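Inositol monophosphatase family protein (Staphylococcus aureus, PDB 5I3S) probably hydrolyses inositol monophosphate or a related phosphate ester, as a metal-dependent phosphatase with the sugar phosphatase fold. Local coordinates at residues Q61-E66 with V79-P84; P162-I167 with D260-L265. All coordinates share one frame; numbering follows the deposited sequence.

Contact 1: residues Q61-E66 with V79-P84; sequences QVLGEE and VWVVDP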
# COMPACT_ATOMS: atom_id res chain seq x y z
N GLN A 61 28.59 17.77 -6.05
CA GLN A 61 28.82 16.47 -5.47
C GLN A 61 27.51 15.67 -5.55
O GLN A 61 26.41 16.24 -5.46
CB GLN A 61 29.25 16.63 -4.01
CG GLN A 61 30.24 17.75 -3.70
CD GLN A 61 31.05 17.44 -2.45
OE1 GLN A 61 31.91 16.55 -2.47
NE2 GLN A 61 30.77 18.16 -1.36
N VAL A 62 27.65 14.36 -5.70
CA VAL A 62 26.54 13.42 -5.83
C VAL A 62 26.66 12.35 -4.73
O VAL A 62 27.59 11.52 -4.76
CB VAL A 62 26.54 12.76 -7.23
CG1 VAL A 62 25.50 11.62 -7.33
CG2 VAL A 62 26.25 13.82 -8.28
N LEU A 63 25.74 12.37 -3.76
CA LEU A 63 25.64 11.30 -2.76
C LEU A 63 24.60 10.30 -3.22
O LEU A 63 23.41 10.57 -3.20
CB LEU A 63 25.27 11.86 -1.40
CG LEU A 63 25.02 10.86 -0.27
CD1 LEU A 63 26.29 10.10 0.04
CD2 LEU A 63 24.51 11.55 0.99
N GLY A 64 25.05 9.12 -3.63
CA GLY A 64 24.16 8.17 -4.28
C GLY A 64 24.09 6.75 -3.73
O GLY A 64 25.05 6.23 -3.13
N GLU A 65 22.94 6.12 -4.00
CA GLU A 65 22.60 4.80 -3.51
C GLU A 65 23.54 3.81 -4.14
O GLU A 65 24.13 2.99 -3.44
CB GLU A 65 21.12 4.47 -3.79
CG GLU A 65 20.66 3.02 -3.49
CD GLU A 65 21.08 1.98 -4.55
OE1 GLU A 65 21.22 2.32 -5.74
OE2 GLU A 65 21.28 0.80 -4.20
N GLU A 66 23.69 3.92 -5.47
CA GLU A 66 24.60 3.07 -6.25
C GLU A 66 26.12 3.29 -5.91
O GLU A 66 26.98 2.58 -6.45
CB GLU A 66 24.31 3.22 -7.78
CG GLU A 66 24.51 1.96 -8.62
CD GLU A 66 23.36 0.93 -8.55
OE1 GLU A 66 22.44 1.04 -7.70
OE2 GLU A 66 23.38 -0.03 -9.37
N VAL A 79 25.16 19.49 -3.17
CA VAL A 79 25.09 18.04 -3.06
C VAL A 79 23.75 17.46 -3.54
O VAL A 79 22.71 17.83 -3.02
CB VAL A 79 25.39 17.59 -1.63
CG1 VAL A 79 25.31 16.08 -1.51
CG2 VAL A 79 26.78 18.08 -1.25
N TRP A 80 23.84 16.54 -4.52
CA TRP A 80 22.69 15.84 -5.08
C TRP A 80 22.62 14.52 -4.36
O TRP A 80 23.57 13.73 -4.44
CB TRP A 80 22.88 15.58 -6.60
CG TRP A 80 22.74 16.84 -7.46
CD1 TRP A 80 23.46 17.97 -7.36
CD2 TRP A 80 21.79 17.08 -8.51
NE1 TRP A 80 23.07 18.89 -8.29
CE2 TRP A 80 22.04 18.37 -9.01
CE3 TRP A 80 20.77 16.32 -9.10
CZ2 TRP A 80 21.31 18.92 -10.06
CZ3 TRP A 80 20.04 16.87 -10.14
CH2 TRP A 80 20.31 18.16 -10.60
N VAL A 81 21.53 14.25 -3.65
CA VAL A 81 21.42 12.93 -3.00
C VAL A 81 20.35 12.08 -3.69
O VAL A 81 19.16 12.40 -3.62
CB VAL A 81 21.41 12.99 -1.43
CG1 VAL A 81 20.72 14.21 -0.92
CG2 VAL A 81 20.88 11.74 -0.79
N VAL A 82 20.78 11.03 -4.39
CA VAL A 82 19.89 10.36 -5.32
C VAL A 82 19.68 8.89 -5.01
O VAL A 82 20.64 8.17 -4.76
CB VAL A 82 20.22 10.65 -6.84
CG1 VAL A 82 21.44 11.52 -7.05
CG2 VAL A 82 20.22 9.43 -7.75
N ASP A 83 18.40 8.47 -5.02
CA ASP A 83 18.06 7.04 -5.14
C ASP A 83 17.46 6.79 -6.53
O ASP A 83 16.31 7.20 -6.82
CB ASP A 83 17.10 6.55 -4.03
CG ASP A 83 17.07 5.00 -3.91
OD1 ASP A 83 17.59 4.32 -4.80
OD2 ASP A 83 16.48 4.45 -2.95
N PRO A 84 18.25 6.19 -7.42
CA PRO A 84 17.76 5.82 -8.76
C PRO A 84 16.46 5.03 -8.71
O PRO A 84 15.57 5.38 -9.45
CB PRO A 84 18.93 5.01 -9.36
CG PRO A 84 19.80 4.70 -8.19
CD PRO A 84 19.69 5.90 -7.31

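Contact 2: residues P162-I167 with D260-L265; sequences PILGEI and DALIQL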
# COMPACT_ATOMS: atom_id res chain seq x y z
N PRO A 162 12.69 -7.91 18.21
CA PRO A 162 12.81 -7.71 19.64
C PRO A 162 12.90 -6.23 20.01
O PRO A 162 13.57 -5.44 19.33
CB PRO A 162 14.12 -8.44 19.99
CG PRO A 162 14.42 -9.33 18.82
CD PRO A 162 13.91 -8.54 17.66
N ILE A 163 12.19 -5.89 21.08
CA ILE A 163 12.11 -4.52 21.65
C ILE A 163 11.37 -3.54 20.75
O ILE A 163 10.37 -2.96 21.15
CB ILE A 163 13.48 -3.93 22.11
CG1 ILE A 163 14.26 -4.93 22.99
CG2 ILE A 163 13.27 -2.66 22.96
CD1 ILE A 163 15.11 -5.92 22.24
N LEU A 164 11.88 -3.34 19.56
CA LEU A 164 11.20 -2.53 18.56
C LEU A 164 9.72 -2.93 18.38
O LEU A 164 8.83 -2.08 18.44
CB LEU A 164 11.95 -2.68 17.23
CG LEU A 164 11.92 -1.54 16.24
CD1 LEU A 164 12.08 -0.17 16.93
CD2 LEU A 164 13.04 -1.81 15.24
N GLY A 165 9.48 -4.23 18.23
CA GLY A 165 8.14 -4.79 18.22
C GLY A 165 7.23 -4.25 19.30
O GLY A 165 6.18 -3.69 18.99
N GLU A 166 7.66 -4.36 20.55
CA GLU A 166 6.80 -4.02 21.68
C GLU A 166 6.48 -2.55 21.69
O GLU A 166 5.33 -2.15 21.90
CB GLU A 166 7.40 -4.44 23.04
CG GLU A 166 7.04 -5.84 23.51
CD GLU A 166 5.54 -6.05 23.69
OE1 GLU A 166 4.94 -6.84 22.92
OE2 GLU A 166 4.94 -5.42 24.59
N ILE A 167 7.50 -1.76 21.39
CA ILE A 167 7.38 -0.31 21.29
C ILE A 167 6.46 0.11 20.16
O ILE A 167 5.53 0.87 20.41
CB ILE A 167 8.77 0.32 21.18
CG1 ILE A 167 9.57 0.02 22.47
CG2 ILE A 167 8.66 1.80 20.95
CD1 ILE A 167 11.06 0.20 22.32
N ASP A 260 15.13 5.08 26.51
CA ASP A 260 16.43 4.40 26.80
C ASP A 260 16.63 3.13 25.93
O ASP A 260 17.69 2.90 25.39
CB ASP A 260 16.56 4.07 28.30
CG ASP A 260 16.71 5.31 29.20
OD1 ASP A 260 16.08 5.31 30.27
OD2 ASP A 260 17.45 6.28 28.87
N ALA A 261 15.56 2.37 25.77
CA ALA A 261 15.54 1.23 24.88
C ALA A 261 15.74 1.66 23.42
O ALA A 261 16.52 1.03 22.70
CB ALA A 261 14.25 0.44 25.08
N LEU A 262 15.07 2.74 22.98
CA LEU A 262 15.32 3.26 21.64
C LEU A 262 16.75 3.78 21.49
O LEU A 262 17.39 3.55 20.42
CB LEU A 262 14.33 4.38 21.26
CG LEU A 262 12.90 3.95 20.99
CD1 LEU A 262 11.99 5.16 21.03
CD2 LEU A 262 12.79 3.27 19.65
N ILE A 263 17.30 4.43 22.54
CA ILE A 263 18.74 4.87 22.45
C ILE A 263 19.66 3.69 22.22
O ILE A 263 20.58 3.75 21.37
CB ILE A 263 19.22 5.68 23.68
CG1 ILE A 263 18.57 7.08 23.67
CG2 ILE A 263 20.73 5.81 23.71
CD1 ILE A 263 18.35 7.56 25.08
N GLN A 264 19.41 2.62 22.97
CA GLN A 264 20.26 1.46 22.89
C GLN A 264 20.19 0.83 21.48
O GLN A 264 21.21 0.56 20.90
CB GLN A 264 19.94 0.43 23.97
CG GLN A 264 20.70 -0.88 23.76
CD GLN A 264 20.93 -1.63 25.06
OE1 GLN A 264 21.58 -1.12 25.98
NE2 GLN A 264 20.40 -2.86 25.13
N LEU A 265 18.97 0.63 20.96
CA LEU A 265 18.77 0.18 19.57
C LEU A 265 19.52 1.04 18.59
O LEU A 265 20.32 0.55 17.74
CB LEU A 265 17.29 0.18 19.20
CG LEU A 265 16.41 -0.88 19.86
CD1 LEU A 265 15.03 -0.71 19.30
CD2 LEU A 265 16.92 -2.30 19.65

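Contact 1: residues Q61-E66 with V79-P84
Gln61-Gly64 and Val79-Asp83 run side by side as parallel strands, their axes 4.4 Å apart at closest approach and their directions differing by 23°. The pairing is in step from Gln61 opposite Val79 to Gly64 opposite Val82. Four backbone hydrogen bonds establish it: Trp80 N to Gln61 O, Leu63 N to Trp80 O, Val82 N to Leu63 O, and a longer one from Glu65 N to Val82 O (3.2 Å).

Side chains divide between two faces. On one, Val62 lies obliquely across its neighbours, offering CG2 to Trp80 CB (4.2 Å) and CG1 to Val82 CG1 (4.1 Å). The Trp80 indole then turns away to helices 2-24 and 37-56, and its NE1 bonds to His60 ND1. On the other face Leu63 and Val81 lie alongside, pointing the same way, with CB 4.0 Å from CB and Leu63 CD2 against Val81 CG2. Helix 206-218 covers Val81 through Trp207 and Ala210. At the start of the two strands, on the same face, Val79 CG2 lies 4.0 Å from both CB and NE2 of Gln61, while Gln61 NE2 reaches on to Lys76 O.

Beyond the strands Glu65 folds back at chi2 (-78°), which turns CD aside. Its CG rests 3.6 Å from Asp83 OD1, and its OE1 approaches Pro84 CG at 3.7 Å. The Glu65 and Asp83 carboxylates are inclined at only 24° to one another, with Asp42, Asp86 and Asp208 close by. Strand-end acids gathered like this, Glu65 and Glu66 following Gly64 and Asp83 beginning the DPIDGT sequence, are consistent with the metal-binding phosphatase site of the inositol monophosphatase family.

Contact 2: residues P162-I167 with D260-L265
Ile163 and Leu164 face Ala261, Leu262 and Leu265 at the start of helix 164-174, where that helix meets helix 259-270. Contact across the boundary is wholly apolar and modest, burying 263 Å² in total, and it is made mostly by methyl groups.

The apolar contacts centre on two atoms, Ala261 CB and Leu164 CD1, with Leu262 linking them. Ala261 CB receives two isoleucines one helical turn apart: Ile163 brings its CG2 branch to 3.9 Å from Ala261 CB, and Ile167 brings CD1 to 4.2 Å from the same atom. That Ile167 methyl also reaches Leu262 CG (4.4 Å), so it touches two consecutive residues of the second helix. Leu164 CD1 in turn lies against Leu265 CD1 at 3.8 Å and more loosely against Leu262 CD2. Leu265 is extended, CD1 anti to CA (chi2 -177°), which carries this methyl out to Leu164, whose side chain it meets obliquely. Leu265 is covered more than any other residue here, at 67 Å².

Backbone bonding stays within each segment and sets up the first side. Ile163 has phi 69° and psi -60°, and Leu164 N bonds to Pro162 O at 2.7 Å, the signature of a classic gamma turn. Ile163 is also the N-cap residue, and Ile167 N bonds to its O at 3.1 Å, closing the first helical turn. The turn thus leads directly into the helix while CB of Ile163 points toward helix 259-270.

Helix 244-255 packs against both helices, Leu255 touching Ile167 and Leu262. Loop residues complete the surroundings: His258 at Ile167, Pro202 at Leu164 and Leu227 at Leu262.

In the fold
Contact 1 and contact 2 belong to separate regions of the chain: their centres are 30 Å apart, their nearest atoms are about 20 Å apart, and they do not touch. The pairing 61-66 with 79-84 joins the first two strands of the seven-stranded mixed sheet, its centre 13 Å from that of the chain, and it ends at the acidic cluster likely to form the active site. The pairing 162-167 with 260-265 lies farther out, 23 Å from the chain centre, and brings the C-terminal helix 259-270 against helix 164-174, which follows strand 151-153 of the five-stranded sheet along the chain. Along the sequence, contact 1 closes before contact 2 opens.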